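Local coordinates for Fe(2+) transporter FeoB (Escherichia coli, PDB 3I8S), which takes up ferrous iron across the inner membrane in a GTP-driven process, its cytosolic domain, crystallised here without nucleotide, probably coupling GTP binding to channel opening, at residues I9-S14 / E99-L104; V92-N97 / L119-I124. All blocks are in the same frame, centred on the assembly; numbering follows the deposited sequence. Where two conformers were deposited one is given.

Interaction 1: I9-S14 / E99-L104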
# COMPACT_ATOMS: atom_id res chain seq x y z
N ILE A 9 -4.98 -1.05 -6.02
CA ILE A 9 -3.78 -0.23 -6.05
C ILE A 9 -2.57 -1.09 -6.37
O ILE A 9 -2.46 -2.23 -5.87
CB ILE A 9 -3.52 0.49 -4.70
CG1 ILE A 9 -2.44 1.60 -4.94
CG2 ILE A 9 -3.29 -0.56 -3.60
CD1 ILE A 9 -2.28 2.65 -3.85
N GLY A 10 -1.70 -0.54 -7.18
CA GLY A 10 -0.47 -1.18 -7.53
C GLY A 10 0.42 -0.28 -8.34
O GLY A 10 0.05 0.83 -8.68
N ASN A 11 1.57 -0.81 -8.72
CA ASN A 11 2.49 -0.09 -9.54
C ASN A 11 1.95 -0.02 -10.99
O ASN A 11 1.06 -0.77 -11.37
CB ASN A 11 3.86 -0.78 -9.57
CG ASN A 11 4.69 -0.56 -8.26
OD1 ASN A 11 4.19 -0.59 -7.12
ND2 ASN A 11 5.94 -0.36 -8.45
N PRO A 12 2.53 0.86 -11.80
CA PRO A 12 2.17 0.92 -13.23
C PRO A 12 2.41 -0.41 -13.89
O PRO A 12 3.40 -1.07 -13.59
CB PRO A 12 3.09 1.98 -13.78
CG PRO A 12 3.35 2.86 -12.64
CD PRO A 12 3.51 1.91 -11.47
N ASN A 13 1.53 -0.81 -14.81
CA ASN A 13 1.76 -2.07 -15.57
C ASN A 13 2.03 -3.31 -14.69
O ASN A 13 2.92 -4.12 -14.95
CB ASN A 13 2.85 -1.93 -16.61
CG ASN A 13 2.78 -3.01 -17.63
OD1 ASN A 13 1.67 -3.43 -18.00
ND2 ASN A 13 3.93 -3.53 -18.07
N SER A 14 1.26 -3.40 -13.62
CA SER A 14 1.36 -4.48 -12.63
C SER A 14 0.31 -5.56 -12.81
O SER A 14 0.28 -6.53 -12.04
CB SER A 14 1.30 -3.94 -11.21
OG SER A 14 0.07 -3.30 -10.92
N GLU A 99 10.68 -6.91 -5.31
CA GLU A 99 11.39 -5.99 -4.41
C GLU A 99 10.92 -4.56 -4.66
O GLU A 99 10.52 -3.83 -3.75
CB GLU A 99 12.92 -6.15 -4.50
CG GLU A 99 13.70 -5.25 -3.52
CD GLU A 99 15.07 -5.79 -3.08
OE1 GLU A 99 15.49 -6.89 -3.51
OE2 GLU A 99 15.74 -5.07 -2.31
N ARG A 100 10.87 -4.20 -5.94
CA ARG A 100 10.38 -2.89 -6.38
C ARG A 100 8.93 -2.68 -5.95
O ARG A 100 8.54 -1.62 -5.39
CB ARG A 100 10.46 -2.75 -7.91
CG ARG A 100 9.87 -1.42 -8.45
CD ARG A 100 10.28 -1.14 -9.85
NE ARG A 100 10.10 0.27 -10.22
CZ ARG A 100 10.95 0.97 -10.99
NH1 ARG A 100 12.09 0.45 -11.44
NH2 ARG A 100 10.68 2.24 -11.28
N ASN A 101 8.10 -3.67 -6.25
CA ASN A 101 6.67 -3.54 -5.98
C ASN A 101 6.33 -3.47 -4.49
O ASN A 101 5.30 -2.87 -4.11
CB ASN A 101 5.87 -4.70 -6.60
CG ASN A 101 5.61 -4.50 -8.10
OD1 ASN A 101 4.46 -4.57 -8.54
ND2 ASN A 101 6.67 -4.25 -8.89
N LEU A 102 7.17 -4.07 -3.64
CA LEU A 102 6.88 -4.11 -2.23
C LEU A 102 7.03 -2.73 -1.52
O LEU A 102 6.63 -2.59 -0.37
CB LEU A 102 7.72 -5.18 -1.52
CG LEU A 102 7.21 -6.63 -1.67
CD1 LEU A 102 8.23 -7.60 -0.96
CD2 LEU A 102 5.79 -6.78 -1.14
N TYR A 103 7.66 -1.75 -2.17
CA TYR A 103 7.78 -0.44 -1.50
C TYR A 103 6.38 0.11 -1.21
O TYR A 103 6.06 0.53 -0.09
CB TYR A 103 8.62 0.51 -2.32
CG TYR A 103 9.00 1.74 -1.54
CD1 TYR A 103 10.09 1.72 -0.68
CD2 TYR A 103 8.23 2.92 -1.61
CE1 TYR A 103 10.43 2.82 0.06
CE2 TYR A 103 8.58 4.04 -0.88
CZ TYR A 103 9.68 3.97 -0.02
OH TYR A 103 10.05 5.06 0.71
N LEU A 104 5.53 0.10 -2.23
CA LEU A 104 4.14 0.50 -2.07
C LEU A 104 3.40 -0.33 -1.01
O LEU A 104 2.77 0.18 -0.13
CB LEU A 104 3.40 0.38 -3.40
CG LEU A 104 1.92 0.80 -3.40
CD1 LEU A 104 1.67 2.24 -2.92
CD2 LEU A 104 1.36 0.60 -4.87
O HOH W 1 2.31 -3.23 -7.53
O HOH W 2 7.27 0.66 -10.34
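The P-loop, the GTP-binding turn that follows strand 4-10 of this G domain, meets the first turns of helix 98-111 through two amides laid one on the other. Asn11 and Asn101 stack with their planes only 12° apart, and CG of Asn11 lies 4.0 Å from CG of Asn101. In both, CG stands anti to the carbonyl carbon (chi1 -76° in Asn11, -80° in Asn101), and the amides come face to face. Beside the stack, Leu104 and Asn11 run antiparallel alongside each other: CD2 of Leu104 comes 3.8 Å from OD1 of Asn11 and rests 3.7 Å from CA of Gly10. The same methyl reaches CG1 of Ile9 at 3.9 Å, so a single leucine follows the strand into the loop.

Polar contact between the segments runs through water. One molecule accepts from the backbone N of Asn11 and donates to OD1 of Asn101. A second accepts hydrogen bonds from ND2 of Asn11, 2.5 Å away, and from NE of Arg100, whose extended chain runs out to it. An alanine in place of Asn11 would probably lose the amide stack and the side-chain half of the second water bridge, loosening the loop against the helix. Further out, OD1 of Asn101 also accepts from the backbone N of Asp94, which fixes Asn101's amide relative to strand 88-94. The P-loop itself makes a type II turn from Asn11 to Ser14, closed by OG of Ser14, which donates to O of Asn11 at 2.8 Å along a lone pair in the carbonyl plane.

Interaction 2: V92-N97 / L119-I124; sequences VVDASN and LNMLDI
A single carboxylate oxygen, OD1 of Asp94, takes two bonds from the same serine while the Met121 chain runs roughly perpendicular to the Asp94 side chain. CG of Asp94, anti to its backbone N (chi1 177°), carries the carboxylate forward over the turn. OG of Ser96 reaches OD1 at 2.6 Å on the syn lone pair, whereas the backbone N of Ser96 comes from above the carboxylate plane and closes an Asx turn. CB of Met121 lies 3.2 Å from this oxygen. The other oxygen, OD2, is met from above by ND2 of Asn97 at 2.8 Å, in a nearly straight bond.

Behind this turn, strands 88-94 and 115-120 run parallel in a beta-alpha-beta unit. N of Asn120 donates to O of Val93 at 174°, almost along the C=O axis; N of Ala95 then binds O of Asn120 at 2.9 Å, from above the carbonyl plane. CD1 of Leu119 touches both CG1 of Val93 and CB of Ala95. Beyond the strand ends packing is tight, with CG2 of Ile124 only 3.3 Å from CB of Ser96.

Asn120 to Asp123, the G4 (NxxD) motif, bind GTP, and ND2 of Asn120, beside CG1 of Val92, makes a weak bond to O of Ser14 in the P-loop. Three donors fix the rotation of the Asp94 carboxylate, would favour its ionised form and close the turn that packs against Met121.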
# COMPACT_ATOMS: atom_id res chain seq x y z
N VAL A 92 -2.21 -5.10 -5.95
CA VAL A 92 -1.73 -5.95 -7.07
C VAL A 92 -0.23 -5.84 -7.17
O VAL A 92 0.29 -4.75 -7.37
CB VAL A 92 -2.43 -5.62 -8.37
CG1 VAL A 92 -2.01 -6.62 -9.41
CG2 VAL A 92 -3.96 -5.63 -8.15
N VAL A 93 0.46 -6.96 -6.96
CA VAL A 93 1.91 -6.99 -6.86
C VAL A 93 2.47 -7.88 -7.94
O VAL A 93 2.10 -9.02 -8.08
CB VAL A 93 2.38 -7.49 -5.45
CG1 VAL A 93 3.92 -7.83 -5.44
CG2 VAL A 93 1.96 -6.45 -4.39
N ASP A 94 3.33 -7.31 -8.77
CA ASP A 94 4.07 -8.01 -9.84
C ASP A 94 5.16 -8.95 -9.27
O ASP A 94 6.21 -8.48 -8.87
CB ASP A 94 4.66 -6.95 -10.79
CG ASP A 94 5.51 -7.53 -11.92
OD1 ASP A 94 5.61 -8.78 -12.07
OD2 ASP A 94 6.11 -6.74 -12.74
N ALA A 95 4.92 -10.27 -9.27
CA ALA A 95 5.92 -11.26 -8.82
C ALA A 95 7.31 -11.17 -9.50
O ALA A 95 8.32 -11.57 -8.92
CB ALA A 95 5.36 -12.70 -8.93
N SER A 96 7.36 -10.64 -10.73
CA SER A 96 8.59 -10.59 -11.49
C SER A 96 9.45 -9.38 -11.12
O SER A 96 10.58 -9.28 -11.59
CB SER A 96 8.32 -10.61 -12.99
OG SER A 96 7.74 -9.43 -13.47
N ASN A 97 8.89 -8.51 -10.29
CA ASN A 97 9.51 -7.28 -9.80
C ASN A 97 9.13 -7.05 -8.35
O ASN A 97 8.81 -5.92 -7.92
CB ASN A 97 9.15 -6.09 -10.70
CG ASN A 97 9.76 -6.20 -12.09
OD1 ASN A 97 11.00 -6.04 -12.28
ND2 ASN A 97 8.91 -6.46 -13.11
N LEU A 119 -0.97 -11.46 -5.98
CA LEU A 119 0.31 -11.71 -6.62
C LEU A 119 0.10 -12.17 -8.04
O LEU A 119 -0.43 -13.28 -8.32
CB LEU A 119 1.15 -12.68 -5.78
CG LEU A 119 2.64 -12.81 -6.06
CD1 LEU A 119 3.45 -11.54 -5.74
CD2 LEU A 119 3.25 -13.99 -5.26
N ASN A 120 0.56 -11.29 -8.94
CA ASN A 120 0.41 -11.42 -10.38
C ASN A 120 1.72 -11.71 -11.13
O ASN A 120 2.80 -11.69 -10.57
CB ASN A 120 -0.12 -10.05 -10.89
CG ASN A 120 -1.27 -10.19 -11.77
OD1 ASN A 120 -1.61 -11.28 -12.23
ND2 ASN A 120 -1.92 -9.07 -12.04
N MET A 121 1.62 -11.93 -12.45
CA MET A 121 2.78 -12.22 -13.31
C MET A 121 3.61 -13.40 -12.83
O MET A 121 4.83 -13.41 -12.95
CB MET A 121 3.66 -10.96 -13.45
CG MET A 121 2.90 -9.66 -13.66
SD MET A 121 1.92 -9.65 -15.17
CE MET A 121 1.23 -8.00 -15.20
N LEU A 122 2.93 -14.40 -12.28
CA LEU A 122 3.55 -15.63 -11.83
C LEU A 122 4.27 -16.40 -12.95
O LEU A 122 5.31 -17.01 -12.75
CB LEU A 122 2.45 -16.52 -11.25
CG LEU A 122 1.69 -15.90 -10.08
CD1 LEU A 122 0.47 -16.79 -9.72
CD2 LEU A 122 2.65 -15.75 -8.93
N ASP A 123 3.68 -16.35 -14.14
CA ASP A 123 4.26 -16.95 -15.34
C ASP A 123 5.60 -16.29 -15.71
O ASP A 123 6.58 -16.98 -16.01
CB ASP A 123 3.27 -16.83 -16.52
CG ASP A 123 2.96 -15.34 -16.90
OD1 ASP A 123 2.69 -14.50 -16.02
OD2 ASP A 123 3.00 -15.02 -18.12
N ILE A 124 5.64 -14.96 -15.65
CA ILE A 124 6.85 -14.20 -15.98
C ILE A 124 7.94 -14.54 -14.97
O ILE A 124 9.06 -14.81 -15.33
CB ILE A 124 6.58 -12.68 -15.94
CG1 ILE A 124 5.64 -12.28 -17.09
CG2 ILE A 124 7.88 -11.89 -16.05
CD1 ILE A 124 5.17 -10.82 -16.99

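Overall arrangement
Both interactions sit at the ends of neighbouring parallel strands in one sheet, and strand 88-94 ties them: O of Ile9 accepts from N of Val92, and Asn101 reaches back to Asp94. Interaction 1 is the more buried and lies nearer the centre of the chain, whereas interaction 2 is only partly buried. Helix 98-111, which packs on the P-loop in the first, is the crossover connecting the two strands paired in the second. Their chemistry differs accordingly: the P-loop against a helix gives stacked amides, a leucine and bridging waters, but strand against strand gives direct backbone bonds. Each holds part of the GTP site, 10-14 and 120-123, which meet where Ser14 approaches Asn120.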